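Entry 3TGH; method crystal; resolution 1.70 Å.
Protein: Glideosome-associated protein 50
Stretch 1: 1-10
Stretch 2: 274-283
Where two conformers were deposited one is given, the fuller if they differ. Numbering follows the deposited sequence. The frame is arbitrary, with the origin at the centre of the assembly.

Stretch 1 (1-10) KCQLRFASLG
Stretch 2 274-283: IGFCVHELSN

The two stretches pair as neighbouring antiparallel β-strands, held by a ladder of six backbone hydrogen bonds and reinforced on one face by an aromatic and hydroxyl–imidazole cluster. The strand axes run at 160° and approach to 4.6 Å, with extended backbones within the strands (phi/psi -120/126 at Leu 4, -122/141 at His 279). In the register, Leu 4 faces Leu 281, Phe 6 faces His 279 and Ser 8 faces Cys 277, all hydrogen-bonded pairs; Arg 5–Glu 280 and Ala 7–Val 278 are the non-hydrogen-bonded pairs between them, with CA–CA distances of 4.6 and 4.3 Å. The bonds are Leu 4 N to Leu 281 O (3.0 Å) and Leu 281 N to Leu 4 O (2.8 Å); Phe 6 N to His 279 O (3.1 Å) and His 279 N to Phe 6 O (2.8 Å); Ser 8 N to Cys 277 O (2.9 Å) and Cys 277 N to Ser 8 O (3.1 Å).

The face carrying Leu 4, Phe 6 and Ser 8 is buried. Phe 6 (chi1 p, chi2 95°) and His 279 (chi1 m, chi2 -95°) set their rings nearly parallel, at 18°, but slid apart with little overlap; His 279 CB instead sits over the phenyl face, 3.8 Å from the Phe 6 ring centroid. Leu 281 (m, p) brings CD1 to the ring edge, 3.7 Å from Phe 6 CE2. Ser 8, chi1 m, places OG at the imidazole edge, where Ser 8 OG hydrogen-bonds His 279 NE2 at 2.8 Å.

On the opposite face, small Ala 7 suits the close pairing with Val 278 (t), Ala 7 CB lying 4.5 Å from Val 278 CG2. Partly exposed Arg 5 (m, t, t) and Glu 280 (m, t) form a long salt bridge (Arg 5 NE–Glu 280 OE2, 4.0 Å), purely electrostatic because the oxygen lies over the guanidinium face. Gln 3 OE1 accepts from Arg 5 NE and NH2, both at 2.8 Å.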

ATOM      1  N   LYS A   1       2.856 -20.839 -11.842  1.00 71.34           N
ATOM      2  CA  LYS A   1       2.227 -19.661 -12.511  1.00 69.56           C
ATOM      3  C   LYS A   1       3.264 -18.571 -12.796  1.00 66.68           C
ATOM      4  O   LYS A   1       4.153 -18.317 -11.977  1.00 67.38           O
ATOM      5  CB  LYS A   1       1.062 -19.117 -11.673  1.00 69.26           C
ATOM      6  CG  LYS A   1       1.322 -19.039 -10.170  1.00 71.05           C
ATOM      7  CD  LYS A   1       0.021 -18.812  -9.407  1.00 72.47           C
ATOM      8  CE  LYS A   1       0.234 -18.812  -7.898  1.00 72.06           C
ATOM      9  NZ  LYS A   1      -1.054 -18.663  -7.163  1.00 70.96           N
ATOM     10  N   CYS A   2       3.133 -17.930 -13.958  1.00 62.92           N
ATOM     11  CA  CYS A   2       4.141 -16.992 -14.466  1.00 59.72           C
ATOM     12  C   CYS A   2       3.845 -15.521 -14.125  1.00 54.25           C
ATOM     13  O   CYS A   2       4.348 -14.613 -14.795  1.00 51.37           O
ATOM     14  CB  CYS A   2       4.279 -17.149 -15.986  1.00 61.99           C
ATOM     15  SG  CYS A   2       4.874 -18.778 -16.535  1.00 66.12           S
ATOM     16  N   GLN A   3       3.036 -15.290 -13.093  1.00 49.75           N
ATOM     17  CA  GLN A   3       2.691 -13.933 -12.661  1.00 46.45           C
ATOM     18  C   GLN A   3       2.650 -13.824 -11.138  1.00 42.14           C
ATOM     19  O   GLN A   3       2.592 -14.832 -10.425  1.00 42.87           O
ATOM     20  CB  GLN A   3       1.330 -13.517 -13.230  1.00 47.42           C
ATOM     21  CG  GLN A   3       1.278 -13.437 -14.749  1.00 54.21           C
ATOM     22  CD  GLN A   3      -0.077 -12.989 -15.279  1.00 58.43           C
ATOM     23  OE1 GLN A   3      -1.036 -12.833 -14.522  1.00 59.21           O
ATOM     24  NE2 GLN A   3      -0.159 -12.782 -16.590  1.00 61.53           N
ATOM     25  N   LEU A   4       2.696 -12.588 -10.653  1.00 36.22           N
ATOM     26  CA  LEU A   4       2.439 -12.279  -9.246  1.00 33.57           C
ATOM     27  C   LEU A   4       1.238 -11.335  -9.216  1.00 31.38           C
ATOM     28  O   LEU A   4       1.246 -10.299  -9.878  1.00 32.73           O
ATOM     29  CB  LEU A   4       3.658 -11.614  -8.602  1.00 34.03           C
ATOM     30  CG  LEU A   4       3.619 -11.361  -7.089  1.00 37.47           C
ATOM     31  CD1 LEU A   4       4.953 -10.825  -6.593  1.00 39.43           C
ATOM     32  CD2 LEU A   4       2.516 -10.391  -6.713  1.00 42.24           C
ATOM     33  N   ARG A   5       0.217 -11.706  -8.451  1.00 28.49           N
ATOM     34  CA  ARG A   5      -1.024 -10.947  -8.391  1.00 28.22           C
ATOM     35  C   ARG A   5      -1.392 -10.572  -6.971  1.00 25.57           C
ATOM     36  O   ARG A   5      -1.448 -11.430  -6.076  1.00 25.70           O
ATOM     37  CB  ARG A   5      -2.153 -11.754  -9.014  1.00 29.48           C
ATOM     38  CG  ARG A   5      -1.935 -11.989 -10.499  1.00 32.00           C
ATOM     39  CD  ARG A   5      -3.138 -12.638 -11.124  1.00 36.88           C
ATOM     40  NE  ARG A   5      -3.017 -12.725 -12.576  1.00 40.00           N
ATOM     41  CZ  ARG A   5      -3.963 -13.197 -13.385  1.00 43.78           C
ATOM     42  NH1 ARG A   5      -5.115 -13.648 -12.894  1.00 43.78           N
ATOM     43  NH2 ARG A   5      -3.753 -13.223 -14.696  1.00 43.81           N
ATOM     44  N   PHE A   6      -1.667  -9.284  -6.781  1.00 25.46           N
ATOM     45  CA  PHE A   6      -2.026  -8.761  -5.485  1.00 23.84           C
ATOM     46  C   PHE A   6      -3.126  -7.723  -5.642  1.00 23.76           C
ATOM     47  O   PHE A   6      -3.351  -7.213  -6.738  1.00 24.43           O
ATOM     48  CB  PHE A   6      -0.785  -8.221  -4.746  1.00 23.10           C
ATOM     49  CG  PHE A   6      -0.221  -6.949  -5.305  1.00 23.43           C
ATOM     50  CD1 PHE A   6      -0.596  -5.719  -4.765  1.00 22.47           C
ATOM     51  CD2 PHE A   6       0.695  -6.967  -6.351  1.00 26.49           C
ATOM     52  CE1 PHE A   6      -0.061  -4.531  -5.258  1.00 27.11           C
ATOM     53  CE2 PHE A   6       1.234  -5.775  -6.852  1.00 26.35           C
ATOM     54  CZ  PHE A   6       0.850  -4.561  -6.304  1.00 25.10           C
ATOM     55  N   ALA A   7      -3.849  -7.476  -4.559  1.00 23.51           N
ATOM     56  CA  ALA A   7      -4.918  -6.490  -4.543  1.00 24.02           C
ATOM     57  C   ALA A   7      -4.563  -5.359  -3.593  1.00 23.91           C
ATOM     58  O   ALA A   7      -3.779  -5.546  -2.661  1.00 22.98           O
ATOM     59  CB  ALA A   7      -6.244  -7.141  -4.126  1.00 24.29           C
ATOM     60  N   SER A   8      -5.131  -4.181  -3.849  1.00 22.74           N
ATOM     61  CA  SER A   8      -4.974  -3.014  -2.987  1.00 23.51           C
ATOM     62  C   SER A   8      -6.345  -2.569  -2.497  1.00 25.86           C
ATOM     63  O   SER A   8      -7.278  -2.456  -3.295  1.00 27.31           O
ATOM     64  CB  SER A   8      -4.331  -1.847  -3.750  1.00 26.97           C
ATOM     65  OG  SER A   8      -2.981  -2.113  -4.078  1.00 32.31           O
ATOM     66  N   LEU A   9      -6.451  -2.312  -1.192  1.00 23.03           N
ATOM     67  CA  LEU A   9      -7.682  -1.860  -0.553  1.00 23.66           C
ATOM     68  C   LEU A   9      -7.339  -0.776   0.475  1.00 22.69           C
ATOM     69  O   LEU A   9      -6.590  -1.026   1.410  1.00 21.83           O
ATOM     70  CB  LEU A   9      -8.368  -3.037   0.149  1.00 24.03           C
ATOM     71  CG  LEU A   9      -9.690  -2.700   0.847  1.00 27.21           C
ATOM     72  CD1 LEU A   9     -10.799  -2.459  -0.184  1.00 27.57           C
ATOM     73  CD2 LEU A   9     -10.065  -3.795   1.839  1.00 26.01           C
ATOM     74  N   GLY A  10      -7.878   0.426   0.312  1.00 23.00           N
ATOM     75  CA  GLY A  10      -7.489   1.547   1.182  1.00 22.99           C
ATOM     76  C   GLY A  10      -8.636   2.226   1.898  1.00 21.78           C
ATOM     77  O   GLY A  10      -9.749   2.286   1.376  1.00 23.47           O
ATOM     78  N   ILE A 274     -16.672   3.782  -4.982  1.00 31.48           N
ATOM     79  CA  ILE A 274     -16.145   2.873  -3.969  1.00 29.78           C
ATOM     80  C   ILE A 274     -15.634   1.645  -4.706  1.00 28.77           C
ATOM     81  O   ILE A 274     -16.310   1.120  -5.595  1.00 28.84           O
ATOM     82  CB  ILE A 274     -17.231   2.523  -2.925  1.00 32.88           C
ATOM     83  CG1 ILE A 274     -17.475   3.735  -2.032  1.00 32.68           C
ATOM     84  CG2 ILE A 274     -16.830   1.314  -2.071  1.00 31.07           C
ATOM     85  CD1 ILE A 274     -18.690   3.610  -1.145  1.00 36.51           C
ATOM     86  N   GLY A 275     -14.421   1.215  -4.374  1.00 27.62           N
ATOM     87  CA  GLY A 275     -13.796   0.128  -5.105  1.00 25.59           C
ATOM     88  C   GLY A 275     -12.428  -0.269  -4.595  1.00 23.63           C
ATOM     89  O   GLY A 275     -12.086  -0.030  -3.439  1.00 23.52           O
ATOM     90  N   PHE A 276     -11.647  -0.882  -5.475  1.00 24.57           N
ATOM     91  CA  PHE A 276     -10.334  -1.405  -5.118  1.00 24.12           C
ATOM     92  C   PHE A 276      -9.540  -1.664  -6.391  1.00 26.23           C
ATOM     93  O   PHE A 276     -10.075  -1.521  -7.498  1.00 26.09           O
ATOM     94  CB  PHE A 276     -10.486  -2.693  -4.287  1.00 24.88           C
ATOM     95  CG  PHE A 276     -11.244  -3.794  -4.989  1.00 24.89           C
ATOM     96  CD1 PHE A 276     -10.574  -4.739  -5.758  1.00 25.61           C
ATOM     97  CD2 PHE A 276     -12.620  -3.894  -4.865  1.00 27.28           C
ATOM     98  CE1 PHE A 276     -11.271  -5.739  -6.419  1.00 26.30           C
ATOM     99  CE2 PHE A 276     -13.327  -4.894  -5.506  1.00 28.35           C
ATOM    100  CZ  PHE A 276     -12.655  -5.825  -6.281  1.00 26.55           C
ATOM    101  N   CYS A 277      -8.277  -2.061  -6.239  1.00 26.28           N
ATOM    102  CA  CYS A 277      -7.433  -2.401  -7.383  1.00 26.35           C
ATOM    103  C   CYS A 277      -6.933  -3.830  -7.333  1.00 28.90           C
ATOM    104  O   CYS A 277      -6.720  -4.381  -6.252  1.00 25.35           O
ATOM    105  CB  CYS A 277      -6.203  -1.512  -7.420  1.00 30.11           C
ATOM    106  SG  CYS A 277      -6.551   0.185  -7.714  1.00 36.27           S
ATOM    107  N   VAL A 278      -6.722  -4.405  -8.511  1.00 27.10           N
ATOM    108  CA  VAL A 278      -6.013  -5.662  -8.646  1.00 29.07           C
ATOM    109  C   VAL A 278      -4.821  -5.425  -9.577  1.00 29.96           C
ATOM    110  O   VAL A 278      -4.958  -4.798 -10.631  1.00 30.70           O
ATOM    111  CB  VAL A 278      -6.925  -6.772  -9.183  1.00 30.89           C
ATOM    112  CG1 VAL A 278      -6.130  -8.061  -9.375  1.00 34.19           C
ATOM    113  CG2 VAL A 278      -8.095  -6.995  -8.225  1.00 34.52           C
ATOM    114  N   HIS A 279      -3.652  -5.911  -9.173  1.00 27.13           N
ATOM    115  CA  HIS A 279      -2.409  -5.644  -9.890  1.00 26.19           C
ATOM    116  C   HIS A 279      -1.796  -6.968 -10.295  1.00 28.61           C
ATOM    117  O   HIS A 279      -1.822  -7.919  -9.522  1.00 27.68           O
ATOM    118  CB  HIS A 279      -1.410  -4.889  -9.016  1.00 26.74           C
ATOM    119  CG  HIS A 279      -1.983  -3.714  -8.292  1.00 25.35           C
ATOM    120  ND1 HIS A 279      -1.915  -2.430  -8.784  1.00 27.34           N
ATOM    121  CD2 HIS A 279      -2.613  -3.627  -7.096  1.00 27.95           C
ATOM    122  CE1 HIS A 279      -2.483  -1.601  -7.924  1.00 25.87           C
ATOM    123  NE2 HIS A 279      -2.915  -2.304  -6.891  1.00 25.58           N
ATOM    124  N   GLU A 280      -1.237  -7.008 -11.498  1.00 29.24           N
ATOM    125  CA  GLU A 280      -0.614  -8.212 -12.035  0.56 30.65           C
ATOM    126  C   GLU A 280       0.810  -7.882 -12.510  1.00 31.88           C
ATOM    127  O   GLU A 280       0.995  -7.046 -13.398  1.00 30.56           O
ATOM    128  CB  GLU A 280      -1.457  -8.766 -13.196  0.56 32.89           C
ATOM    129  CG  GLU A 280      -2.946  -9.005 -12.853  0.56 35.19           C
ATOM    130  CD  GLU A 280      -3.847  -9.249 -14.072  0.56 40.46           C
ATOM    131  OE1 GLU A 280      -3.388  -9.130 -15.231  0.56 42.84           O
ATOM    132  OE2 GLU A 280      -5.039  -9.556 -13.863  0.56 41.90           O
ATOM    133  N   LEU A 281       1.809  -8.527 -11.911  1.00 30.33           N
ATOM    134  CA  LEU A 281       3.203  -8.384 -12.345  1.00 31.77           C
ATOM    135  C   LEU A 281       3.526  -9.549 -13.266  1.00 33.49           C
ATOM    136  O   LEU A 281       3.231 -10.701 -12.933  1.00 31.17           O
ATOM    137  CB  LEU A 281       4.168  -8.409 -11.162  1.00 32.49           C
ATOM    138  CG  LEU A 281       4.374  -7.136 -10.337  1.00 35.06           C
ATOM    139  CD1 LEU A 281       3.076  -6.487  -9.974  1.00 36.12           C
ATOM    140  CD2 LEU A 281       5.188  -7.466  -9.090  1.00 34.10           C
ATOM    141  N   SER A 282       4.138  -9.253 -14.411  1.00 33.16           N
ATOM    142  CA  SER A 282       4.494 -10.279 -15.392  1.00 35.49           C
ATOM    143  C   SER A 282       5.808  -9.928 -16.081  1.00 36.85           C
ATOM    144  O   SER A 282       6.419  -8.902 -15.786  1.00 33.64           O
ATOM    145  CB  SER A 282       3.379 -10.418 -16.440  1.00 37.71           C
ATOM    146  OG  SER A 282       3.347  -9.303 -17.323  1.00 38.07           O
ATOM    147  N   ASN A 283       6.228 -10.773 -17.019  1.00 38.90           N
ATOM    148  CA  ASN A 283       7.438 -10.511 -17.797  1.00 40.92           C
ATOM    149  C   ASN A 283       7.371  -9.196 -18.574  1.00 41.43           C
ATOM    150  O   ASN A 283       8.400  -8.583 -18.845  1.00 44.42           O
ATOM    151  CB  ASN A 283       7.770 -11.688 -18.742  1.00 43.55           C
ATOM    152  CG  ASN A 283       6.626 -12.051 -19.680  0.71 44.36           C
ATOM    153  OD1 ASN A 283       5.506 -11.557 -19.545  0.52 43.96           O
ATOM    154  ND2 ASN A 283       6.910 -12.928 -20.637  0.49 48.54           N
TER
HETATM  155  O   HOH W   1       5.020 -13.573 -17.228  1.00 25.69           O
HETATM  156  O   HOH W   2      -9.668   0.656  -2.030  1.00 23.80           O